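Local coordinates for MTH396 protein (Methanothermobacter thermautotrophicus, PDB 1NXH) that is of unknown function but forms an all-helical, disulfide-linked homodimer and belongs to the EhaM family, named after a subunit of an archaeal energy-converting hydrogenase, at residues S73-C78 with E111-G116; R65-K70 with L102-R107; E85-D90 with H121-S126. All blocks are in the same frame, centred on the assembly; numbering follows the deposited sequence.

Contact 1: S73-C78 with E111-G116; sequences SDLQLC and EALSEG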
loop_
_atom_site.group_PDB
_atom_site.type_symbol
_atom_site.label_atom_id
_atom_site.label_comp_id
_atom_site.label_asym_id
_atom_site.label_seq_id
_atom_site.Cartn_x
_atom_site.Cartn_y
_atom_site.Cartn_z
ATOM N N SER A 73 2.364 4.178 0.209
ATOM C CA SER A 73 2.851 2.927 0.766
ATOM C C SER A 73 4.045 2.393 0.010
ATOM O O SER A 73 5.137 2.279 0.557
ATOM C CB SER A 73 1.771 1.860 0.751
ATOM O OG SER A 73 2.346 0.617 1.114
ATOM N N ASP A 74 3.833 2.063 -1.253
ATOM C CA ASP A 74 4.897 1.532 -2.081
ATOM C C ASP A 74 6.172 2.362 -2.064
ATOM O O ASP A 74 7.271 1.810 -2.195
ATOM C CB ASP A 74 4.400 1.389 -3.510
ATOM C CG ASP A 74 3.303 0.380 -3.622
ATOM O OD1 ASP A 74 2.758 0.232 -4.730
ATOM O OD2 ASP A 74 2.992 -0.273 -2.597
ATOM N N LEU A 75 6.027 3.678 -1.911
ATOM C CA LEU A 75 7.176 4.574 -1.885
ATOM C C LEU A 75 7.720 4.803 -0.481
ATOM O O LEU A 75 8.346 5.818 -0.207
ATOM C CB LEU A 75 6.824 5.913 -2.517
ATOM C CG LEU A 75 6.496 5.865 -4.012
ATOM C CD1 LEU A 75 6.340 7.293 -4.537
ATOM C CD2 LEU A 75 7.612 5.157 -4.765
ATOM N N GLN A 76 7.469 3.851 0.404
ATOM C CA GLN A 76 7.963 3.921 1.770
ATOM C C GLN A 76 7.849 5.319 2.375
ATOM O O GLN A 76 8.763 5.793 3.081
ATOM C CB GLN A 76 9.420 3.457 1.798
ATOM C CG GLN A 76 9.707 2.160 0.996
ATOM C CD GLN A 76 8.908 0.929 1.468
ATOM O OE1 GLN A 76 8.787 0.669 2.674
ATOM N NE2 GLN A 76 8.377 0.158 0.509
ATOM N N LEU A 77 6.719 5.973 2.115
ATOM C CA LEU A 77 6.506 7.306 2.627
ATOM C C LEU A 77 6.063 7.359 4.065
ATOM O O LEU A 77 6.164 8.403 4.708
ATOM C CB LEU A 77 5.526 8.038 1.742
ATOM C CG LEU A 77 6.163 8.294 0.386
ATOM C CD1 LEU A 77 5.172 9.037 -0.454
ATOM C CD2 LEU A 77 7.443 9.101 0.544
ATOM N N CYS A 78 5.567 6.241 4.577
ATOM C CA CYS A 78 5.162 6.203 5.980
ATOM C C CYS A 78 6.416 6.573 6.760
ATOM O O CYS A 78 6.367 7.332 7.726
ATOM C CB CYS A 78 4.713 4.789 6.380
ATOM S SG CYS A 78 4.060 4.576 8.081
ATOM N N GLU A 111 4.693 0.281 -14.080
ATOM C CA GLU A 111 5.607 1.198 -14.727
ATOM C C GLU A 111 5.631 2.558 -14.044
ATOM O O GLU A 111 6.704 3.095 -13.794
ATOM C CB GLU A 111 5.227 1.340 -16.196
ATOM C CG GLU A 111 5.281 0.015 -16.951
ATOM C CD GLU A 111 4.578 0.075 -18.296
ATOM O OE1 GLU A 111 4.834 1.038 -19.050
ATOM O OE2 GLU A 111 3.776 -0.840 -18.599
ATOM N N ALA A 112 4.458 3.101 -13.721
ATOM C CA ALA A 112 4.361 4.412 -13.074
ATOM C C ALA A 112 5.096 4.491 -11.729
ATOM O O ALA A 112 5.738 5.497 -11.416
ATOM C CB ALA A 112 2.896 4.788 -12.888
ATOM N N LEU A 113 4.997 3.432 -10.933
ATOM C CA LEU A 113 5.654 3.397 -9.632
ATOM C C LEU A 113 7.170 3.517 -9.811
ATOM O O LEU A 113 7.849 4.195 -9.032
ATOM C CB LEU A 113 5.320 2.084 -8.912
ATOM C CG LEU A 113 5.355 2.097 -7.381
ATOM C CD1 LEU A 113 5.224 0.697 -6.871
ATOM C CD2 LEU A 113 6.656 2.694 -6.868
ATOM N N SER A 114 7.696 2.850 -10.836
ATOM C CA SER A 114 9.125 2.875 -11.115
ATOM C C SER A 114 9.581 4.306 -11.311
ATOM O O SER A 114 10.587 4.723 -10.740
ATOM C CB SER A 114 9.430 2.053 -12.363
ATOM O OG SER A 114 9.009 0.710 -12.189
ATOM N N GLU A 115 8.829 5.058 -12.109
ATOM C CA GLU A 115 9.148 6.456 -12.380
ATOM C C GLU A 115 9.092 7.260 -11.079
ATOM O O GLU A 115 9.879 8.195 -10.875
ATOM C CB GLU A 115 8.154 7.035 -13.395
ATOM C CG GLU A 115 8.798 7.646 -14.633
ATOM C CD GLU A 115 9.737 8.797 -14.304
ATOM O OE1 GLU A 115 9.306 9.725 -13.583
ATOM O OE2 GLU A 115 10.899 8.781 -14.769
ATOM N N GLY A 116 8.159 6.895 -10.197
ATOM C CA GLY A 116 8.023 7.593 -8.925
ATOM C C GLY A 116 9.210 7.300 -8.019
ATOM O O GLY A 116 9.645 8.152 -7.219
#
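Leu113, on helix 109-124, meets the end of helix 63-74 with both of its methyl groups, each going to a different residue. CD2 packs on CD2 of Leu75 at 3.4 Å, the two leucine side chains sliding past each other in opposite directions. CD1 of Leu113 lies against Asp74, 3.5 Å from its CB and 3.3 Å from OD1, so the aspartate lends the contact its aliphatic CB as well as the oxygen OD1. The two side chains cross at about a right angle. Leu113 reaches this place because its CG stands anti to the backbone N (chi1 -153°), which sends the forked end out from its helix.

The bond from CA to CB of Leu75 does not itself aim at helix 109-124, yet the branched end does come close. CD2 of Leu75 lies 4.2 Å from the carbonyl C of Gly116, one helical turn beyond Leu113. Glycine suits that position, since the helix surface there carries no side chain and Leu75 can rest against the backbone. On another side Leu75 touches Leu95 of helix 89-104. The polar end of Asp74 is held elsewhere: OD1 is hydrogen-bonded to the hydroxyl of Tyr109. Close by, Asp74 also packs on Asp74 of the second subunit, which puts this buried contact next to the dimer interface.

Gln76, with positive phi, is the C-prime residue that closes helix 63-74: its N bonds to Ser73 O at 2.8 Å, and the N of Leu77 closes the wider loop to a carbonyl of the last helical turn. The turn leads directly into helix 77-83 and leaves the branched end of Leu75 against helix 109-124. This is a Schellman motif at a helix-to-helix junction, packed against a third helix of an all-helical fold.

Contact 2: R65-K70 with L102-R107; sequences RCIREK and LVLAGR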
loop_
_atom_site.group_PDB
_atom_site.type_symbol
_atom_site.label_atom_id
_atom_site.label_comp_id
_atom_site.label_asym_id
_atom_site.label_seq_id
_atom_site.Cartn_x
_atom_site.Cartn_y
_atom_site.Cartn_z
ATOM N N ARG A 65 -7.811 8.691 -5.072
ATOM C CA ARG A 65 -7.535 8.562 -3.645
ATOM C C ARG A 65 -6.870 7.217 -3.339
ATOM O O ARG A 65 -5.883 7.150 -2.617
ATOM C CB ARG A 65 -8.861 8.694 -2.890
ATOM C CG ARG A 65 -8.814 8.368 -1.427
ATOM C CD ARG A 65 -10.126 8.793 -0.778
ATOM N NE ARG A 65 -11.259 7.915 -1.064
ATOM C CZ ARG A 65 -11.333 6.649 -0.653
ATOM N NH1 ARG A 65 -10.337 6.107 0.053
ATOM N NH2 ARG A 65 -12.409 5.923 -0.922
ATOM N N CYS A 66 -7.412 6.149 -3.910
ATOM C CA CYS A 66 -6.873 4.832 -3.664
ATOM C C CYS A 66 -5.484 4.621 -4.238
ATOM O O CYS A 66 -4.700 3.798 -3.731
ATOM C CB CYS A 66 -7.835 3.780 -4.194
ATOM S SG CYS A 66 -9.274 3.501 -3.103
ATOM N N ILE A 67 -5.171 5.369 -5.287
ATOM C CA ILE A 67 -3.863 5.243 -5.911
ATOM C C ILE A 67 -2.814 5.964 -5.084
ATOM O O ILE A 67 -1.699 5.472 -4.916
ATOM C CB ILE A 67 -3.853 5.820 -7.336
ATOM C CG1 ILE A 67 -4.856 5.054 -8.215
ATOM C CG2 ILE A 67 -2.430 5.741 -7.897
ATOM C CD1 ILE A 67 -5.061 5.636 -9.589
ATOM N N ARG A 68 -3.176 7.136 -4.575
ATOM C CA ARG A 68 -2.252 7.899 -3.755
ATOM C C ARG A 68 -1.862 7.011 -2.606
ATOM O O ARG A 68 -0.680 6.859 -2.308
ATOM C CB ARG A 68 -2.902 9.163 -3.214
ATOM C CG ARG A 68 -3.518 10.000 -4.291
ATOM C CD ARG A 68 -3.711 11.397 -3.825
ATOM N NE ARG A 68 -2.468 11.957 -3.309
ATOM C CZ ARG A 68 -2.093 13.211 -3.545
ATOM N NH1 ARG A 68 -2.870 13.996 -4.290
ATOM N NH2 ARG A 68 -0.957 13.688 -3.045
ATOM N N GLU A 69 -2.862 6.411 -1.967
ATOM C CA GLU A 69 -2.603 5.518 -0.849
ATOM C C GLU A 69 -1.553 4.480 -1.225
ATOM O O GLU A 69 -0.534 4.330 -0.529
ATOM C CB GLU A 69 -3.874 4.798 -0.423
ATOM C CG GLU A 69 -4.837 5.632 0.391
ATOM C CD GLU A 69 -5.899 4.774 1.054
ATOM O OE1 GLU A 69 -6.904 5.345 1.540
ATOM O OE2 GLU A 69 -5.725 3.532 1.093
ATOM N N LYS A 70 -1.808 3.768 -2.327
ATOM C CA LYS A 70 -0.895 2.734 -2.816
ATOM C C LYS A 70 0.501 3.348 -2.979
ATOM O O LYS A 70 1.494 2.808 -2.488
ATOM C CB LYS A 70 -1.415 2.165 -4.152
ATOM C CG LYS A 70 -1.049 0.683 -4.402
ATOM C CD LYS A 70 -1.832 0.059 -5.583
ATOM C CE LYS A 70 -1.242 -1.303 -6.092
ATOM N NZ LYS A 70 -1.421 -2.495 -5.187
ATOM N N LEU A 102 -0.290 10.424 -13.843
ATOM C CA LEU A 102 0.099 9.458 -14.848
ATOM C C LEU A 102 -0.803 8.248 -14.904
ATOM O O LEU A 102 -1.461 7.990 -15.915
ATOM C CB LEU A 102 1.517 8.985 -14.584
ATOM C CG LEU A 102 2.608 9.855 -15.176
ATOM C CD1 LEU A 102 3.964 9.418 -14.653
ATOM C CD2 LEU A 102 2.552 9.728 -16.681
ATOM N N VAL A 103 -0.818 7.491 -13.815
ATOM C CA VAL A 103 -1.612 6.278 -13.758
ATOM C C VAL A 103 -3.062 6.545 -14.130
ATOM O O VAL A 103 -3.713 5.716 -14.762
ATOM C CB VAL A 103 -1.471 5.610 -12.359
ATOM C CG1 VAL A 103 -1.209 6.663 -11.317
ATOM C CG2 VAL A 103 -2.709 4.792 -12.017
ATOM N N LEU A 104 -3.556 7.719 -13.769
ATOM C CA LEU A 104 -4.928 8.082 -14.088
ATOM C C LEU A 104 -5.092 8.307 -15.579
ATOM O O LEU A 104 -6.197 8.266 -16.106
ATOM C CB LEU A 104 -5.309 9.362 -13.350
ATOM C CG LEU A 104 -6.197 9.323 -12.101
ATOM C CD1 LEU A 104 -6.308 7.929 -11.513
ATOM C CD2 LEU A 104 -5.618 10.293 -11.097
ATOM N N ALA A 105 -3.986 8.562 -16.257
ATOM C CA ALA A 105 -4.037 8.808 -17.681
ATOM C C ALA A 105 -3.695 7.552 -18.461
ATOM O O ALA A 105 -3.348 7.626 -19.632
ATOM C CB ALA A 105 -3.093 9.929 -18.041
ATOM N N GLY A 106 -3.782 6.398 -17.808
ATOM C CA GLY A 106 -3.500 5.143 -18.490
ATOM C C GLY A 106 -2.183 4.470 -18.152
ATOM O O GLY A 106 -2.011 3.270 -18.406
ATOM N N ARG A 107 -1.253 5.231 -17.581
ATOM C CA ARG A 107 0.052 4.692 -17.230
ATOM C C ARG A 107 -0.115 3.435 -16.382
ATOM O O ARG A 107 -0.930 3.408 -15.463
ATOM C CB ARG A 107 0.852 5.746 -16.462
ATOM C CG ARG A 107 2.335 5.783 -16.798
ATOM C CD ARG A 107 3.000 4.437 -16.572
ATOM N NE ARG A 107 4.419 4.471 -16.913
ATOM C CZ ARG A 107 4.894 4.738 -18.126
ATOM N NH1 ARG A 107 4.064 4.996 -19.132
ATOM N NH2 ARG A 107 6.203 4.756 -18.332
#
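Ile67 of helix 63-74 packs against the end of helix 89-104, its bond from CA to CB directed at that helix. From CB the side chain forks. The shorter branch, CG2, meets CG1 of Val103 at 3.7 Å. The longer branch leaves through CG1, which lies anti to the carbonyl carbon (chi1 -61°) and carries CD1 outward. That methyl, CD1 of Ile67, reaches CG2 of Val103 at 3.5 Å and, in another direction, CD1 of Leu104 at 3.2 Å. Ile67 and Val103 thus meet tip to tip, two beta-branched residues offering methyls on both arms, whereas Leu104 comes in obliquely. The contact joins two helices of an all-helical fold just where helix 89-104 finishes in a Schellman motif: Gly106 is the C-prime residue, its N bonded to Val103 O and the N of Arg107 to Leu102 O. At the positive phi of Gly106, a CB would press on the preceding carbonyl oxygen, so glycine fits this turn. Ile67 and Val103 are buried, while Leu104 is exposed and also touches Arg63 and Pro64. Beside Ile67, Cys66 forms a disulfide with Cys78 of the second subunit.

Contact 3: E85-D90 with H121-S126; sequences EIISVD and HEILRS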
loop_
_atom_site.group_PDB
_atom_site.type_symbol
_atom_site.label_atom_id
_atom_site.label_comp_id
_atom_site.label_asym_id
_atom_site.label_seq_id
_atom_site.Cartn_x
_atom_site.Cartn_y
_atom_site.Cartn_z
ATOM N N GLU A 85 10.830 11.965 8.378
ATOM C CA GLU A 85 10.736 13.344 7.913
ATOM C C GLU A 85 11.910 13.716 7.004
ATOM O O GLU A 85 12.308 14.869 6.925
ATOM C CB GLU A 85 10.679 14.307 9.099
ATOM C CG GLU A 85 9.542 14.048 10.050
ATOM C CD GLU A 85 9.441 15.134 11.099
ATOM O OE1 GLU A 85 9.311 16.314 10.712
ATOM O OE2 GLU A 85 9.499 14.819 12.308
ATOM N N ILE A 86 12.456 12.716 6.328
ATOM C CA ILE A 86 13.555 12.897 5.393
ATOM C C ILE A 86 13.033 13.674 4.179
ATOM O O ILE A 86 13.798 14.320 3.452
ATOM C CB ILE A 86 14.058 11.540 4.904
ATOM C CG1 ILE A 86 14.682 10.772 6.060
ATOM C CG2 ILE A 86 15.026 11.716 3.757
ATOM C CD1 ILE A 86 15.049 9.352 5.686
ATOM N N ILE A 87 11.723 13.590 3.957
ATOM C CA ILE A 87 11.083 14.283 2.837
ATOM C C ILE A 87 9.910 15.192 3.231
ATOM O O ILE A 87 8.992 14.792 3.945
ATOM C CB ILE A 87 10.634 13.278 1.777
ATOM C CG1 ILE A 87 11.882 12.763 1.062
ATOM C CG2 ILE A 87 9.632 13.924 0.828
ATOM C CD1 ILE A 87 11.609 11.819 -0.050
ATOM N N SER A 88 9.956 16.424 2.751
ATOM C CA SER A 88 8.922 17.380 3.076
ATOM C C SER A 88 7.588 16.885 2.597
ATOM O O SER A 88 7.502 16.183 1.584
ATOM C CB SER A 88 9.205 18.720 2.416
ATOM O OG SER A 88 9.084 18.603 1.013
ATOM N N VAL A 89 6.548 17.262 3.332
ATOM C CA VAL A 89 5.191 16.879 2.967
ATOM C C VAL A 89 4.897 17.460 1.593
ATOM O O VAL A 89 4.312 16.806 0.729
ATOM C CB VAL A 89 4.137 17.439 3.956
ATOM C CG1 VAL A 89 2.755 17.284 3.360
ATOM C CG2 VAL A 89 4.201 16.695 5.298
ATOM N N ASP A 90 5.317 18.706 1.413
ATOM C CA ASP A 90 5.116 19.405 0.160
ATOM C C ASP A 90 5.675 18.552 -0.961
ATOM O O ASP A 90 4.975 18.259 -1.930
ATOM C CB ASP A 90 5.798 20.768 0.225
ATOM C CG ASP A 90 5.285 21.610 1.391
ATOM O OD1 ASP A 90 5.653 22.798 1.490
ATOM O OD2 ASP A 90 4.513 21.082 2.222
ATOM N N HIS A 121 14.212 9.107 -5.493
ATOM C CA HIS A 121 15.663 9.039 -5.316
ATOM C C HIS A 121 16.230 10.419 -5.570
ATOM O O HIS A 121 17.083 10.915 -4.831
ATOM C CB HIS A 121 16.280 8.050 -6.309
ATOM C CG HIS A 121 16.066 6.618 -5.941
ATOM N ND1 HIS A 121 16.654 6.037 -4.838
ATOM C CD2 HIS A 121 15.301 5.654 -6.508
ATOM C CE1 HIS A 121 16.260 4.779 -4.739
ATOM N NE2 HIS A 121 15.438 4.522 -5.740
ATOM N N GLU A 122 15.730 11.035 -6.632
ATOM C CA GLU A 122 16.150 12.367 -7.010
ATOM C C GLU A 122 16.044 13.254 -5.781
ATOM O O GLU A 122 17.041 13.778 -5.287
ATOM C CB GLU A 122 15.233 12.876 -8.111
ATOM C CG GLU A 122 15.768 14.048 -8.873
ATOM C CD GLU A 122 15.360 13.977 -10.322
ATOM O OE1 GLU A 122 14.160 13.737 -10.565
ATOM O OE2 GLU A 122 16.229 14.151 -11.209
ATOM N N ILE A 123 14.825 13.395 -5.279
ATOM C CA ILE A 123 14.551 14.214 -4.110
ATOM C C ILE A 123 15.488 13.887 -2.962
ATOM O O ILE A 123 16.121 14.776 -2.391
ATOM C CB ILE A 123 13.097 14.014 -3.642
ATOM C CG1 ILE A 123 12.134 14.501 -4.725
ATOM C CG2 ILE A 123 12.847 14.783 -2.355
ATOM C CD1 ILE A 123 10.696 14.128 -4.470
ATOM N N LEU A 124 15.570 12.608 -2.623
ATOM C CA LEU A 124 16.429 12.181 -1.533
ATOM C C LEU A 124 17.837 12.717 -1.716
ATOM O O LEU A 124 18.455 13.199 -0.770
ATOM C CB LEU A 124 16.467 10.658 -1.451
ATOM C CG LEU A 124 15.150 9.987 -1.057
ATOM C CD1 LEU A 124 15.327 8.471 -1.048
ATOM C CD2 LEU A 124 14.704 10.499 0.318
ATOM N N ARG A 125 18.340 12.629 -2.940
ATOM C CA ARG A 125 19.679 13.108 -3.243
ATOM C C ARG A 125 19.654 14.597 -3.619
ATOM O O ARG A 125 20.081 14.976 -4.707
ATOM C CB ARG A 125 20.258 12.299 -4.398
ATOM C CG ARG A 125 20.202 10.788 -4.220
ATOM C CD ARG A 125 20.421 10.107 -5.572
ATOM N NE ARG A 125 20.511 8.649 -5.508
ATOM C CZ ARG A 125 20.440 7.862 -6.577
ATOM N NH1 ARG A 125 20.270 8.407 -7.776
ATOM N NH2 ARG A 125 20.552 6.541 -6.459
ATOM N N SER A 126 19.147 15.434 -2.720
ATOM C CA SER A 126 19.073 16.870 -2.967
ATOM C C SER A 126 19.435 17.657 -1.717
ATOM O O SER A 126 18.512 18.262 -1.126
ATOM C CB SER A 126 17.669 17.263 -3.414
ATOM O OG SER A 126 17.347 16.663 -4.647
ATOM O OXT SER A 126 20.629 17.658 -1.340
#
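Ile123 and Leu124, in the last turn of helix 109-124, press against Ile86 and Ile87 in the loop before helix 89-104. Ahead of them in the sequence, the bond from CA to CB of His121 points away from that loop, and its CB lies over the centre of one face of the Arg125 guanidinium, 4.1 Å above the plane. Glu122 gives its carbonyl O to the hydroxyl OG of Ser126 at 3.0 Å, with the donor 39° out of the carbonyl plane.

At Ile123, CG2 touches CD1 of Ile87 at 4.0 Å, the two side chains crossing at about a right angle. Leu124 covers more of the loop. Its CG stands anti to the carbonyl carbon (chi1 -67°), and CD2 of Leu124 touches both isoleucines, 3.4 Å from CD1 of Ile87 and 3.7 Å from CG2 of Ile86. Branched aliphatic residues suit such a largely buried patch, giving several methyls to interleave without any polar group to satisfy. Arg125 leaves the helix at an inverse gamma turn and forms a salt bridge with Glu38 of the second subunit.

Ile86 and Ile87 also touch Leu80 and Val81 of helix 77-83, respectively, while Leu124 packs on Ile42 of the second subunit. The C-terminal turn of helix 109-124 therefore lies against the connection between helices 77-83 and 89-104, beside the partner chain.

Contacts 1 and 3 share helix 109-124, contacts 1 and 2 share helix 63-74, and contacts 2 and 3 share helix 89-104, so the three tie the same group of helices together. Contact 1 lies between the others: its centre is about 11 Å from that of contact 2 and about 13 Å from that of contact 3, whereas contacts 2 and 3 are about 20 Å apart centre to centre. Contacts 1 and 2 touch, CD of Arg107 lying 3.5 Å from N of Ala112. All three also reach the second subunit. Contacts 1 and 2 each contribute one cysteine to the interchain disulfides, Cys78 and Cys66 respectively.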